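Local structure of SH2 domain-containing protein 3C (Homo sapiens, 3T6G) at residues L24-D29 / V35-K40; N203-H208 / E261-G266; R102-S107 / L155-I160. The protein acts as an adapter in cell adhesion and migration signalling, its C-terminal Cdc25-homology domain taking a closed form that cannot perform canonical nucleotide exchange but is required for binding BCAR1. The protein carries 2 engineered substitutions. One frame throughout, in Å; residues are numbered along the deposited sequence.

Interaction 1. Residues L24-D29 / V35-K40; sequences LLIPRD and VGLLRK
Leu37 of helix 35-46 meets Leu25 and Ile26 of the loop that precedes the helix. This is loop-on-helix packing in the all-helical Cdc25-homology (Ras-GEF) fragment. The chain turns back within five residues, which brings Leu25 and Ile26 against Leu37.

The apolar contacts come first. Ile26 CD1 touches Leu37 CD2 at 3.7 Å. Ile26 CG1 follows at 4.0 Å from the same methyl, Leu37 CD2. With CG1 and CD1 as the contacting atoms, the end of the isoleucine chain does the touching. The two side chains cross at about a right angle. Leu25 takes part through its base: its CB lies 4.2 Å from Leu37 CD1. Leu37 has CG anti to its backbone N (chi1 -179°), which carries both methyls out from the helix to the loop. CD1 faces Leu25, and CD2 meets Ile26 and also the carbonyl oxygen of Leu25.

These side chains also share a neighbour. Helix 279-287 covers the group, with Phe281 against Leu25 and Ile26, and Leu285 against Leu37. Loop, helix 35-46 and helix 279-287 thus meet around these side chains. Ile26 and Leu37 are buried, while Leu25 is partly exposed.

Polar interactions stay on each side of the contact. The helix makes its own backbone bonds, Arg39 N to Val35 O and Lys40 N to Gly36 O. At its start, the backbone N of Leu37 is hydrogen-bonded to Glu34 OE1. Arg39 points elsewhere and forms a salt bridge with Glu43.

The loop backbone joins in by van der Waals contact alone. The carbonyl oxygen of Leu25 sits near the fork of Leu37, with Leu25 O 4.0 Å from both Leu37 CD1 and Leu37 CD2.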
# COMPACT_ATOMS: atom_id res chain seq x y z
N LEU A 24 -26.30 -1.23 -14.07
CA LEU A 24 -27.46 -0.34 -14.27
C LEU A 24 -27.05 1.12 -14.06
O LEU A 24 -27.60 2.02 -14.69
CB LEU A 24 -28.61 -0.68 -13.32
CG LEU A 24 -29.56 -1.81 -13.67
CD1 LEU A 24 -30.51 -2.01 -12.51
CD2 LEU A 24 -30.37 -1.53 -14.96
N LEU A 25 -26.09 1.32 -13.16
CA LEU A 25 -25.51 2.63 -12.91
C LEU A 25 -24.63 3.07 -14.07
O LEU A 25 -24.74 4.20 -14.54
CB LEU A 25 -24.66 2.57 -11.65
CG LEU A 25 -25.37 2.84 -10.32
CD1 LEU A 25 -26.85 2.56 -10.42
CD2 LEU A 25 -24.71 2.06 -9.17
N ILE A 26 -23.74 2.19 -14.52
CA ILE A 26 -22.84 2.55 -15.61
C ILE A 26 -23.17 1.89 -16.95
O ILE A 26 -22.80 0.74 -17.18
CB ILE A 26 -21.38 2.26 -15.23
CG1 ILE A 26 -20.75 3.52 -14.66
CG2 ILE A 26 -20.59 1.77 -16.45
CD1 ILE A 26 -20.84 3.58 -13.18
N PRO A 27 -23.86 2.64 -17.84
CA PRO A 27 -24.27 2.13 -19.15
C PRO A 27 -23.10 2.05 -20.14
O PRO A 27 -22.03 2.59 -19.84
CB PRO A 27 -25.32 3.15 -19.62
CG PRO A 27 -24.91 4.41 -18.97
CD PRO A 27 -24.29 4.03 -17.63
N ARG A 28 -23.30 1.40 -21.28
CA ARG A 28 -22.20 1.05 -22.18
C ARG A 28 -21.19 2.17 -22.42
O ARG A 28 -20.02 2.03 -22.05
CB ARG A 28 -22.72 0.49 -23.50
CG ARG A 28 -21.61 0.07 -24.46
CD ARG A 28 -22.05 -1.08 -25.37
NE ARG A 28 -22.08 -2.35 -24.64
CZ ARG A 28 -22.51 -3.50 -25.15
NH1 ARG A 28 -22.96 -3.56 -26.40
NH2 ARG A 28 -22.49 -4.59 -24.40
N ASP A 29 -21.61 3.26 -23.04
CA ASP A 29 -20.66 4.32 -23.38
C ASP A 29 -20.85 5.59 -22.56
O ASP A 29 -21.30 6.60 -23.10
CB ASP A 29 -20.76 4.67 -24.86
CG ASP A 29 -19.88 3.78 -25.72
OD1 ASP A 29 -20.43 2.91 -26.43
OD2 ASP A 29 -18.64 3.96 -25.68
N VAL A 35 -23.89 14.07 -14.54
CA VAL A 35 -24.53 14.68 -13.37
C VAL A 35 -25.51 13.76 -12.66
O VAL A 35 -25.50 13.67 -11.42
CB VAL A 35 -25.20 16.02 -13.70
CG1 VAL A 35 -24.20 16.96 -14.36
CG2 VAL A 35 -26.42 15.81 -14.58
N GLY A 36 -26.37 13.09 -13.42
CA GLY A 36 -27.33 12.18 -12.84
C GLY A 36 -26.61 11.17 -11.96
O GLY A 36 -27.04 10.88 -10.84
N LEU A 37 -25.50 10.65 -12.47
CA LEU A 37 -24.77 9.59 -11.80
C LEU A 37 -24.03 10.11 -10.58
O LEU A 37 -24.01 9.47 -9.53
CB LEU A 37 -23.81 8.89 -12.77
CG LEU A 37 -22.98 7.72 -12.23
CD1 LEU A 37 -23.87 6.72 -11.51
CD2 LEU A 37 -22.18 7.05 -13.36
N LEU A 38 -23.41 11.27 -10.72
CA LEU A 38 -22.86 11.94 -9.53
C LEU A 38 -23.96 12.09 -8.47
O LEU A 38 -23.74 11.82 -7.29
CB LEU A 38 -22.27 13.30 -9.90
CG LEU A 38 -21.04 13.16 -10.78
CD1 LEU A 38 -20.68 14.47 -11.47
CD2 LEU A 38 -19.90 12.64 -9.95
N ARG A 39 -25.15 12.48 -8.91
CA ARG A 39 -26.25 12.68 -7.99
C ARG A 39 -26.64 11.35 -7.31
O ARG A 39 -26.79 11.30 -6.08
CB ARG A 39 -27.44 13.32 -8.71
CG ARG A 39 -28.65 13.63 -7.82
CD ARG A 39 -29.86 14.09 -8.65
NE ARG A 39 -30.10 13.20 -9.79
CZ ARG A 39 -30.33 11.89 -9.70
NH1 ARG A 39 -30.36 11.29 -8.51
NH2 ARG A 39 -30.53 11.16 -10.79
N LYS A 40 -26.78 10.29 -8.11
CA LYS A 40 -27.10 8.97 -7.56
C LYS A 40 -26.05 8.52 -6.55
O LYS A 40 -26.36 8.09 -5.44
CB LYS A 40 -27.21 7.92 -8.68
CG LYS A 40 -28.41 6.98 -8.54
CD LYS A 40 -28.54 6.41 -7.13
CE LYS A 40 -29.92 5.81 -6.88
NZ LYS A 40 -30.29 5.82 -5.43

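Interaction 2. Residues N203-H208 / E261-G266; sequences NTTFPH and EVKLQG
Lys263, on helix 253-263, reaches across to Thr205 and Asn203 of the loop before helix 210-215. The closer-packed part is the contact with Thr205, which is buried. Lys263 CE lies 3.8 Å from Thr205 OG1, and the two side chains cross at about a right angle. Lys263 CE is also 4.1 Å from the carbonyl oxygen of Asn203. Thr205 is backed by Thr58 of helix 50-64 and by Asn259 and Ala260 of helix 253-263.

The other part is looser. Asn203 and Lys263 are both partly exposed. Lys263 starts straight but bends at chi3 (-75°) and chi4, which swings NZ round to the asparagine. The bond from Lys263 NZ to Asn203 OD1 is weak, at 3.4 Å. The ammonium has a stronger partner in the carbonyl oxygen of Thr141. Asn259 ND2 of helix 253-263 gives a firmer hydrogen bond to the backbone O of Thr204.

Here a lysine of helix 253-263 bridges two loops, a packing detail of the helical Ras-GEF fold.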
# COMPACT_ATOMS: atom_id res chain seq x y z
N ASN A 203 -7.58 -6.29 16.41
CA ASN A 203 -8.73 -5.66 15.77
C ASN A 203 -8.48 -5.38 14.31
O ASN A 203 -9.34 -4.86 13.61
CB ASN A 203 -9.14 -4.35 16.47
CG ASN A 203 -10.47 -3.78 15.94
OD1 ASN A 203 -11.54 -4.30 16.22
ND2 ASN A 203 -10.38 -2.69 15.16
N THR A 204 -7.30 -5.77 13.83
CA THR A 204 -6.90 -5.42 12.47
C THR A 204 -7.44 -6.38 11.42
O THR A 204 -7.54 -7.59 11.62
CB THR A 204 -5.38 -5.33 12.34
OG1 THR A 204 -4.87 -4.48 13.38
CG2 THR A 204 -5.00 -4.75 11.00
N THR A 205 -7.68 -5.80 10.25
CA THR A 205 -8.50 -6.39 9.24
C THR A 205 -7.83 -6.06 7.93
O THR A 205 -7.97 -6.77 6.94
CB THR A 205 -9.89 -5.70 9.31
OG1 THR A 205 -10.93 -6.65 9.63
CG2 THR A 205 -10.20 -4.94 8.04
N PHE A 206 -7.10 -4.96 7.94
CA PHE A 206 -6.33 -4.55 6.78
C PHE A 206 -5.25 -3.58 7.23
O PHE A 206 -5.51 -2.40 7.42
CB PHE A 206 -7.25 -3.88 5.78
CG PHE A 206 -6.64 -3.72 4.43
CD1 PHE A 206 -7.43 -3.68 3.31
CD2 PHE A 206 -5.27 -3.64 4.28
CE1 PHE A 206 -6.89 -3.54 2.06
CE2 PHE A 206 -4.71 -3.49 3.04
CZ PHE A 206 -5.52 -3.43 1.93
N PRO A 207 -4.02 -4.08 7.39
CA PRO A 207 -2.91 -3.38 8.04
C PRO A 207 -2.44 -2.23 7.18
O PRO A 207 -2.86 -2.10 6.01
CB PRO A 207 -1.82 -4.43 8.07
CG PRO A 207 -2.03 -5.15 6.76
CD PRO A 207 -3.53 -5.24 6.62
N HIS A 208 -1.57 -1.40 7.73
CA HIS A 208 -1.04 -0.27 6.99
C HIS A 208 0.08 -0.77 6.04
O HIS A 208 1.15 -1.17 6.49
CB HIS A 208 -0.54 0.81 7.98
CG HIS A 208 -0.19 2.11 7.33
ND1 HIS A 208 -0.93 2.67 6.32
CD2 HIS A 208 0.84 2.97 7.56
CE1 HIS A 208 -0.38 3.81 5.94
NE2 HIS A 208 0.70 4.01 6.67
N GLU A 261 -13.46 -11.80 8.49
CA GLU A 261 -14.60 -12.66 8.25
C GLU A 261 -15.55 -12.66 9.46
O GLU A 261 -16.78 -12.74 9.30
CB GLU A 261 -14.18 -14.08 7.84
CG GLU A 261 -14.82 -14.51 6.52
CD GLU A 261 -14.30 -15.83 5.98
OE1 GLU A 261 -14.02 -15.91 4.76
OE2 GLU A 261 -14.20 -16.80 6.76
N VAL A 262 -14.97 -12.57 10.65
CA VAL A 262 -15.73 -12.48 11.88
C VAL A 262 -16.40 -11.12 12.07
O VAL A 262 -17.47 -11.02 12.65
CB VAL A 262 -14.86 -12.69 13.09
CG1 VAL A 262 -15.63 -12.27 14.35
CG2 VAL A 262 -14.44 -14.11 13.18
N LYS A 263 -15.76 -10.07 11.58
CA LYS A 263 -16.26 -8.73 11.75
C LYS A 263 -17.40 -8.50 10.77
O LYS A 263 -18.17 -7.55 10.91
CB LYS A 263 -15.12 -7.73 11.51
CG LYS A 263 -15.48 -6.31 11.84
CD LYS A 263 -14.40 -5.32 11.43
CE LYS A 263 -13.21 -5.37 12.36
NZ LYS A 263 -13.63 -5.48 13.77
N LEU A 264 -17.52 -9.36 9.77
CA LEU A 264 -18.51 -9.17 8.73
C LEU A 264 -19.53 -10.30 8.71
O LEU A 264 -20.34 -10.41 7.79
CB LEU A 264 -17.85 -8.98 7.35
CG LEU A 264 -17.16 -7.61 7.16
CD1 LEU A 264 -16.55 -7.43 5.78
CD2 LEU A 264 -18.14 -6.48 7.39
N GLN A 265 -19.49 -11.16 9.72
CA GLN A 265 -20.47 -12.24 9.76
C GLN A 265 -21.84 -11.66 10.11
O GLN A 265 -22.03 -11.05 11.17
CB GLN A 265 -20.04 -13.38 10.70
CG GLN A 265 -19.84 -13.04 12.16
CD GLN A 265 -19.07 -14.13 12.92
OE1 GLN A 265 -18.28 -14.87 12.32
NE2 GLN A 265 -19.29 -14.23 14.22
N GLY A 266 -22.78 -11.82 9.20
CA GLY A 266 -24.08 -11.20 9.36
C GLY A 266 -24.17 -9.92 8.56
O GLY A 266 -25.18 -9.22 8.60

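Interaction 3. Residues R102-S107 / L155-I160; sequences RFHTMS and LDMAQI
Met157 pushes its terminal methyl against Ser107 of helix 93-115, beside the ring of His104. Its CE carries the whole contact. Met157 CE lies 3.5 Å from Ser107 CB and the same distance, 3.5 Å, from the carbonyl carbon of Ser107. Beyond CG the methionine chain is fully extended (chi2 -174°, chi3 177°), so the methyl is carried well out from its own backbone. The sulfur stays back, with Met157 SD 5.1 Å from Ser107 CB.

Ser107 presents carbon to the methyl. Its hydroxyl is turned off to another partner: OG is hydrogen-bonded to the carbonyl oxygen of Ala150 on helix 145-155. Met157 CE is 4.7 Å from Ser107 OG, so the polar end is occupied without being touched.

Both segments belong to the Cdc25-homology domain, a bundle of helices. Met157 occupies the N-cap position of the short helix 158-161. Its backbone is used there too, since Met157 O accepts a bond from Ile160 N at 2.9 Å. The same residue thus starts one helix with its backbone and packs on another with its side chain.

His104 comes in from one helical turn earlier. Its CG is anti to the backbone N (chi1 -163°), and the imidazole leans toward the methionine. His104 CE1 lies 3.8 Å from Met157 CE, with the methyl at a slant to the ring. The imidazole also packs edge-to-face with the ring of Tyr300 on helix 296-314. The methionine side chain also touches Ile108 and Ala111 of helix 93-115 and Leu307 of helix 296-314.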
# COMPACT_ATOMS: atom_id res chain seq x y z
N ARG A 102 -6.48 1.85 -6.53
CA ARG A 102 -7.67 1.83 -5.69
C ARG A 102 -7.61 2.99 -4.72
O ARG A 102 -8.54 3.81 -4.65
CB ARG A 102 -7.83 0.51 -4.93
CG ARG A 102 -9.25 0.35 -4.33
CD ARG A 102 -9.46 -0.98 -3.60
NE ARG A 102 -10.57 -0.90 -2.67
CZ ARG A 102 -11.85 -0.73 -3.03
NH1 ARG A 102 -12.19 -0.62 -4.32
NH2 ARG A 102 -12.79 -0.67 -2.11
N PHE A 103 -6.52 3.03 -3.96
CA PHE A 103 -6.25 4.06 -2.98
C PHE A 103 -6.44 5.49 -3.53
O PHE A 103 -7.34 6.23 -3.08
CB PHE A 103 -4.83 3.88 -2.46
CG PHE A 103 -4.49 4.73 -1.26
CD1 PHE A 103 -4.74 4.27 0.03
CD2 PHE A 103 -3.89 5.97 -1.42
CE1 PHE A 103 -4.41 5.03 1.13
CE2 PHE A 103 -3.55 6.74 -0.31
CZ PHE A 103 -3.81 6.26 0.97
N HIS A 104 -5.63 5.90 -4.51
CA HIS A 104 -5.78 7.27 -4.95
C HIS A 104 -7.13 7.55 -5.61
O HIS A 104 -7.69 8.63 -5.45
CB HIS A 104 -4.63 7.78 -5.82
CG HIS A 104 -4.62 9.28 -5.93
ND1 HIS A 104 -4.70 10.11 -4.82
CD2 HIS A 104 -4.60 10.10 -7.00
CE1 HIS A 104 -4.70 11.37 -5.21
NE2 HIS A 104 -4.64 11.40 -6.53
N THR A 105 -7.64 6.59 -6.36
CA THR A 105 -8.90 6.78 -7.06
C THR A 105 -10.09 6.93 -6.09
O THR A 105 -11.00 7.73 -6.33
CB THR A 105 -9.10 5.70 -8.08
OG1 THR A 105 -8.20 5.95 -9.15
CG2 THR A 105 -10.53 5.69 -8.63
N MET A 106 -10.06 6.19 -5.00
CA MET A 106 -11.01 6.34 -3.92
C MET A 106 -10.97 7.77 -3.35
O MET A 106 -12.01 8.43 -3.28
CB MET A 106 -10.66 5.31 -2.83
CG MET A 106 -11.44 5.40 -1.53
SD MET A 106 -13.12 4.79 -1.69
CE MET A 106 -12.98 3.37 -2.77
N SER A 107 -9.78 8.24 -2.96
CA SER A 107 -9.60 9.61 -2.43
C SER A 107 -10.21 10.65 -3.36
O SER A 107 -10.91 11.57 -2.92
CB SER A 107 -8.13 9.91 -2.21
OG SER A 107 -7.61 9.08 -1.19
N LEU A 155 -9.37 14.09 2.70
CA LEU A 155 -9.59 15.20 3.60
C LEU A 155 -8.41 16.14 3.59
O LEU A 155 -8.48 17.22 4.14
CB LEU A 155 -9.83 14.67 5.02
CG LEU A 155 -11.14 13.89 5.16
CD1 LEU A 155 -11.24 13.29 6.54
CD2 LEU A 155 -12.35 14.79 4.88
N ASP A 156 -7.33 15.71 2.94
CA ASP A 156 -6.06 16.42 3.00
C ASP A 156 -5.60 16.85 1.61
O ASP A 156 -4.55 17.47 1.47
CB ASP A 156 -5.00 15.55 3.68
CG ASP A 156 -3.71 16.33 4.02
OD1 ASP A 156 -3.64 16.98 5.09
OD2 ASP A 156 -2.75 16.27 3.21
N MET A 157 -6.37 16.55 0.57
CA MET A 157 -5.99 17.08 -0.73
C MET A 157 -6.00 18.59 -0.62
O MET A 157 -6.82 19.16 0.10
CB MET A 157 -6.96 16.65 -1.82
CG MET A 157 -6.94 15.18 -2.08
SD MET A 157 -8.00 14.87 -3.49
CE MET A 157 -7.73 13.11 -3.67
N ALA A 158 -5.08 19.26 -1.30
CA ALA A 158 -5.04 20.71 -1.21
C ALA A 158 -6.42 21.26 -1.55
O ALA A 158 -6.88 22.22 -0.94
CB ALA A 158 -3.97 21.30 -2.14
N GLN A 159 -7.08 20.62 -2.51
CA GLN A 159 -8.33 21.15 -3.03
C GLN A 159 -9.46 21.11 -1.99
O GLN A 159 -10.46 21.84 -2.11
CB GLN A 159 -8.74 20.40 -4.30
CG GLN A 159 -7.88 20.70 -5.50
CD GLN A 159 -6.73 19.71 -5.66
OE1 GLN A 159 -6.21 19.17 -4.68
NE2 GLN A 159 -6.34 19.47 -6.90
N ILE A 160 -9.31 20.25 -0.98
CA ILE A 160 -10.32 20.14 0.07
C ILE A 160 -9.92 20.96 1.29
O ILE A 160 -10.77 21.56 1.94
CB ILE A 160 -10.57 18.66 0.49
CG1 ILE A 160 -11.23 17.86 -0.65
CG2 ILE A 160 -11.44 18.59 1.73
CD1 ILE A 160 -12.28 18.67 -1.39

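How the interactions relate
Along the chain, interaction 1 closes first. Interaction 3 comes next and interaction 2 last. None touches another. The centres of interactions 1 and 2 are about 31 Å apart, those of 1 and 3 about 21 Å, and those of 2 and 3 about 24 Å. Interactions 2 and 3 come closest, with nearest atoms about 6 Å apart. Interaction 3 lies nearest the centre of the chain and interaction 1 farthest out. Helix 279-287 covers interaction 1 and also packs on segment 102-107. Phe146 of helix 145-155 meets both Arg102 and Phe206. The contacts lie in three separate parts of one helical chain, the Cdc25-homology fragment, whose closed form is required for BCAR1 binding.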